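Local coordinates for protein CG1507-PB, isoform B (Drosophila melanogaster, PDB 5FGO) that binds nucleic acids and unwinds double-stranded DNA as the full-length protein, probably preferring purine-rich sequences, and is present here as Pur-alpha repeat III, at the interface of chains A and B. Residues are numbered along the deposited sequence; one frame, centred on the assembly and turned at random. Chains: chain A/B, CG1507-PB, isoform B.

The interface of chains A and B. Residues chain A 40, 42, 55, 59-61, 63-64; chain B 20, 67, 70-71, 74.
Helix 60-72 of chain A, the 3-10 turn 57-59 before it and strands 38-46 and 49-56 meet helix 60-72 of chain B, its C-terminal tail and strand 18-22. This is part of a two-fold symmetric interface between Pur-alpha repeat III copies; the structure alone does not show whether the pairing is biological. The patch is apolar, with no hydrogen bond across it. B:Phe67 is the central plug. Its ring points tip first between helix and sheet of chain A. A:Met40 reaches it from the strand: CG is anti to the backbone N (chi1 -171°), and the chain bends so that SE lies 3.6 Å from B:Phe67 CZ. A:Ile42 CD1 lies at the B:Phe67 ring edge, in plane, 3.9 Å from B:Phe67 CE1. A:Phe63 crosses B:Phe67 at about a right angle and presents its CD1-CE1 side to the ring tip. An alanine in place of B:Phe67 would probably loosen the dimer, because the ring touching A:Met40, A:Ile42 and A:Phe63 would be gone. The opposite flank of A:Phe63 meets the methyl of B:Met20, CE 3.4 Å from A:Phe63 CD2. Within chain A, A:Ile55 CD1 lies over one face of the A:Phe63 ring, toward the rim. B:Cys71 SG sits against the aliphatic start of A:Arg64, 3.7 Å from CB. B:Tyr70 crosses A:Trp60 obliquely; its CB approaches the benzo rim from one side of the indole plane, 4.0 Å from A:Trp60 CZ3. The poorly ordered B:Met74 comes to CE3 from the other side. The indole is held within chain A: NE1 donates to A:Ile55 O at 3.0 Å, with that O in the ring plane and NE1 52° out of the carbonyl plane.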
HETATM    1  N   MSE A  40       3.692  -7.841  -6.076  1.00  2.63           N
HETATM    2  CA  MSE A  40       3.531  -6.437  -6.444  1.00  1.53           C
HETATM    3  C   MSE A  40       4.384  -5.612  -5.487  1.00  1.04           C
HETATM    4  O   MSE A  40       4.236  -5.731  -4.285  1.00  1.10           O
HETATM    5  CB  MSE A  40       2.053  -6.011  -6.379  1.00  1.20           C
HETATM    6  CG  MSE A  40       1.728  -4.632  -6.950  1.00  1.64           C
HETATM    7 SE   MSE A  40       0.249  -3.661  -6.045  1.00  1.58          SE
HETATM    8  CE  MSE A  40       0.874  -4.062  -4.285  1.00 10.77           C
ATOM      9  N   ILE A  42       5.465  -1.895  -4.179  1.00  1.71           N
ATOM     10  CA  ILE A  42       5.113  -0.490  -4.164  1.00  1.70           C
ATOM     11  C   ILE A  42       6.230   0.337  -3.555  1.00  1.19           C
ATOM     12  O   ILE A  42       6.460   0.281  -2.355  1.00  0.57           O
ATOM     13  CB  ILE A  42       3.815  -0.224  -3.356  1.00  1.84           C
ATOM     14  CG1 ILE A  42       2.676  -1.103  -3.832  1.00  4.83           C
ATOM     15  CG2 ILE A  42       3.372   1.220  -3.462  1.00  1.14           C
ATOM     16  CD1 ILE A  42       1.380  -0.874  -3.020  1.00  8.27           C
ATOM     17  N   ILE A  55       4.230  -7.153  -1.966  1.00  1.94           N
ATOM     18  CA  ILE A  55       3.052  -7.914  -1.611  1.00  1.15           C
ATOM     19  C   ILE A  55       2.832  -9.098  -2.521  1.00  1.24           C
ATOM     20  O   ILE A  55       2.646  -8.955  -3.721  1.00  1.33           O
ATOM     21  CB  ILE A  55       1.858  -7.014  -1.645  1.00  2.86           C
ATOM     22  CG1 ILE A  55       2.121  -5.828  -0.720  1.00  3.08           C
ATOM     23  CG2 ILE A  55       0.649  -7.752  -1.196  1.00  6.38           C
ATOM     24  CD1 ILE A  55       1.246  -4.661  -0.981  1.00  2.74           C
ATOM     25  N   CYS A  59      -2.330 -12.450  -1.443  1.00  4.52           N
ATOM     26  CA  CYS A  59      -2.970 -11.581  -0.489  1.00  1.77           C
ATOM     27  C   CYS A  59      -3.384 -10.253  -1.075  1.00  2.32           C
ATOM     28  O   CYS A  59      -3.745  -9.330  -0.326  1.00  1.08           O
ATOM     29  CB  CYS A  59      -2.042 -11.368   0.688  1.00  1.90           C
ATOM     30  SG  CYS A  59      -0.615 -10.348   0.267  1.00 12.95           S
ATOM     31  N   TRP A  60      -3.385 -10.160  -2.408  1.00  3.68           N
ATOM     32  CA  TRP A  60      -3.828  -8.924  -3.058  1.00  2.60           C
ATOM     33  C   TRP A  60      -5.267  -8.580  -2.694  1.00  1.65           C
ATOM     34  O   TRP A  60      -5.579  -7.415  -2.456  1.00  1.09           O
ATOM     35  CB  TRP A  60      -3.687  -8.985  -4.579  1.00  3.63           C
ATOM     36  CG  TRP A  60      -2.266  -8.956  -5.098  1.00  5.66           C
ATOM     37  CD1 TRP A  60      -1.108  -8.959  -4.360  1.00  5.13           C
ATOM     38  CD2 TRP A  60      -1.860  -8.851  -6.473  1.00  6.38           C
ATOM     39  NE1 TRP A  60      -0.015  -8.907  -5.196  1.00  2.74           N
ATOM     40  CE2 TRP A  60      -0.448  -8.839  -6.495  1.00  3.88           C
ATOM     41  CE3 TRP A  60      -2.554  -8.790  -7.691  1.00  3.82           C
ATOM     42  CZ2 TRP A  60       0.279  -8.771  -7.690  1.00  4.42           C
ATOM     43  CZ3 TRP A  60      -1.827  -8.718  -8.873  1.00  4.45           C
ATOM     44  CH2 TRP A  60      -0.430  -8.704  -8.864  1.00  3.38           C
ATOM     45  N   ILE A  61      -6.145  -9.578  -2.651  1.00  1.16           N
ATOM     46  CA  ILE A  61      -7.527  -9.285  -2.308  1.00  1.59           C
ATOM     47  C   ILE A  61      -7.686  -8.766  -0.895  1.00  1.30           C
ATOM     48  O   ILE A  61      -8.281  -7.707  -0.685  1.00  1.19           O
ATOM     49  CB  ILE A  61      -8.409 -10.500  -2.472  1.00  3.31           C
ATOM     50  CG1 ILE A  61      -8.535 -10.803  -3.952  1.00  5.41           C
ATOM     51  CG2 ILE A  61      -9.789 -10.233  -1.922  1.00  0.65           C
ATOM     52  CD1 ILE A  61      -9.214 -12.053  -4.178  1.00 11.64           C
ATOM     53  N   PHE A  63      -5.481  -7.413   0.990  1.00  1.59           N
ATOM     54  CA  PHE A  63      -4.815  -6.092   0.997  1.00  1.61           C
ATOM     55  C   PHE A  63      -5.719  -5.000   0.372  1.00  1.56           C
ATOM     56  O   PHE A  63      -5.808  -3.869   0.873  1.00  0.82           O
ATOM     57  CB  PHE A  63      -3.458  -6.168   0.290  1.00  1.33           C
ATOM     58  CG  PHE A  63      -2.596  -4.934   0.474  1.00  2.24           C
ATOM     59  CD1 PHE A  63      -2.751  -3.824  -0.336  1.00  2.30           C
ATOM     60  CD2 PHE A  63      -1.616  -4.890   1.460  1.00  2.05           C
ATOM     61  CE1 PHE A  63      -1.955  -2.695  -0.166  1.00  2.22           C
ATOM     62  CE2 PHE A  63      -0.816  -3.760   1.633  1.00  1.30           C
ATOM     63  CZ  PHE A  63      -0.983  -2.667   0.813  1.00  1.03           C
ATOM     64  N   ARG A  64      -6.348  -5.327  -0.751  1.00  1.62           N
ATOM     65  CA  ARG A  64      -7.320  -4.422  -1.344  1.00  2.38           C
ATOM     66  C   ARG A  64      -8.483  -4.080  -0.416  1.00  1.62           C
ATOM     67  O   ARG A  64      -8.893  -2.919  -0.313  1.00  1.94           O
ATOM     68  CB  ARG A  64      -7.890  -5.028  -2.618  1.00  3.83           C
ATOM     69  CG  ARG A  64      -8.638  -4.042  -3.487  1.00  5.79           C
ATOM     70  CD  ARG A  64      -9.988  -4.629  -3.903  1.00  7.71           C
ATOM     71  NE  ARG A  64     -11.062  -4.436  -2.923  1.00 14.95           N
ATOM     72  CZ  ARG A  64     -11.984  -3.473  -2.995  1.00 16.97           C
ATOM     73  NH1 ARG A  64     -11.963  -2.585  -3.985  1.00  8.71           N
ATOM     74  NH2 ARG A  64     -12.933  -3.392  -2.073  1.00 18.17           N
TER
HETATM   75  N   MSE B  20      -2.254  -7.527   8.729  1.00  2.54           N
HETATM   76  CA  MSE B  20      -2.415  -8.662   7.819  1.00  2.75           C
HETATM   77  C   MSE B  20      -1.223  -9.582   7.960  1.00  1.97           C
HETATM   78  O   MSE B  20      -0.140  -9.127   8.271  1.00  3.35           O
HETATM   79  CB  MSE B  20      -2.554  -8.200   6.362  1.00  1.68           C
HETATM   80  CG  MSE B  20      -2.753  -9.341   5.353  1.00  3.27           C
HETATM   81 SE   MSE B  20      -2.995  -8.719   3.520  1.00  1.53          SE
HETATM   82  CE  MSE B  20      -2.791  -6.860   4.016  1.00  1.42           C
ATOM     83  N   PHE B  67      -5.460  -0.745  -7.227  1.00  3.08           N
ATOM     84  CA  PHE B  67      -5.624  -2.072  -6.672  1.00  4.40           C
ATOM     85  C   PHE B  67      -6.747  -2.910  -7.257  1.00 10.31           C
ATOM     86  O   PHE B  67      -6.540  -4.110  -7.499  1.00  9.77           O
ATOM     87  CB  PHE B  67      -5.743  -1.999  -5.164  1.00  5.16           C
ATOM     88  CG  PHE B  67      -4.496  -2.422  -4.506  1.00  4.34           C
ATOM     89  CD1 PHE B  67      -3.414  -1.559  -4.446  1.00  4.12           C
ATOM     90  CD2 PHE B  67      -4.347  -3.734  -4.082  1.00  6.26           C
ATOM     91  CE1 PHE B  67      -2.225  -1.963  -3.883  1.00  9.73           C
ATOM     92  CE2 PHE B  67      -3.169  -4.160  -3.517  1.00  5.12           C
ATOM     93  CZ  PHE B  67      -2.107  -3.267  -3.410  1.00 11.15           C
ATOM     94  N   TYR B  70      -5.538  -4.257 -10.463  1.00  5.06           N
ATOM     95  CA  TYR B  70      -4.673  -5.409 -10.316  1.00  3.96           C
ATOM     96  C   TYR B  70      -5.477  -6.637  -9.886  1.00  6.77           C
ATOM     97  O   TYR B  70      -5.259  -7.730 -10.405  1.00  8.93           O
ATOM     98  CB  TYR B  70      -3.536  -5.120  -9.334  1.00  7.60           C
ATOM     99  CG  TYR B  70      -2.389  -4.364  -9.992  1.00  5.45           C
ATOM    100  CD1 TYR B  70      -1.732  -4.898 -11.083  1.00  4.71           C
ATOM    101  CD2 TYR B  70      -1.953  -3.146  -9.502  1.00  2.79           C
ATOM    102  CE1 TYR B  70      -0.711  -4.224 -11.696  1.00  7.10           C
ATOM    103  CE2 TYR B  70      -0.920  -2.481 -10.090  1.00  4.00           C
ATOM    104  CZ  TYR B  70      -0.299  -3.023 -11.195  1.00  8.95           C
ATOM    105  OH  TYR B  70       0.734  -2.364 -11.829  1.00 10.19           O
ATOM    106  N   CYS B  71      -6.444  -6.455  -8.985  1.00  6.84           N
ATOM    107  CA  CYS B  71      -7.270  -7.584  -8.518  1.00 11.06           C
ATOM    108  C   CYS B  71      -8.236  -8.194  -9.543  1.00 10.67           C
ATOM    109  O   CYS B  71      -8.487  -9.409  -9.516  1.00  7.38           O
ATOM    110  CB  CYS B  71      -8.115  -7.147  -7.316  1.00  5.46           C
ATOM    111  SG  CYS B  71      -7.217  -6.797  -5.804  1.00 10.63           S
HETATM  112  N   MSE B  74      -6.450 -10.592 -12.114  1.00 15.08           N
HETATM  113  CA  MSE B  74      -5.886 -11.819 -11.565  1.00 19.37           C
HETATM  114  C   MSE B  74      -6.424 -13.081 -12.227  1.00 28.62           C
HETATM  115  O   MSE B  74      -7.616 -13.185 -12.560  1.00 22.56           O
HETATM  116  CB  MSE B  74      -6.159 -11.919 -10.066  1.00 22.78           C
HETATM  117  CG  MSE B  74      -5.286 -11.054  -9.209  1.00 24.68           C
HETATM  118 SE   MSE B  74      -5.859 -11.165  -7.365  1.00 15.39          SE
HETATM  119  CE  MSE B  74      -4.544 -12.377  -6.712  1.00 11.66           C
TER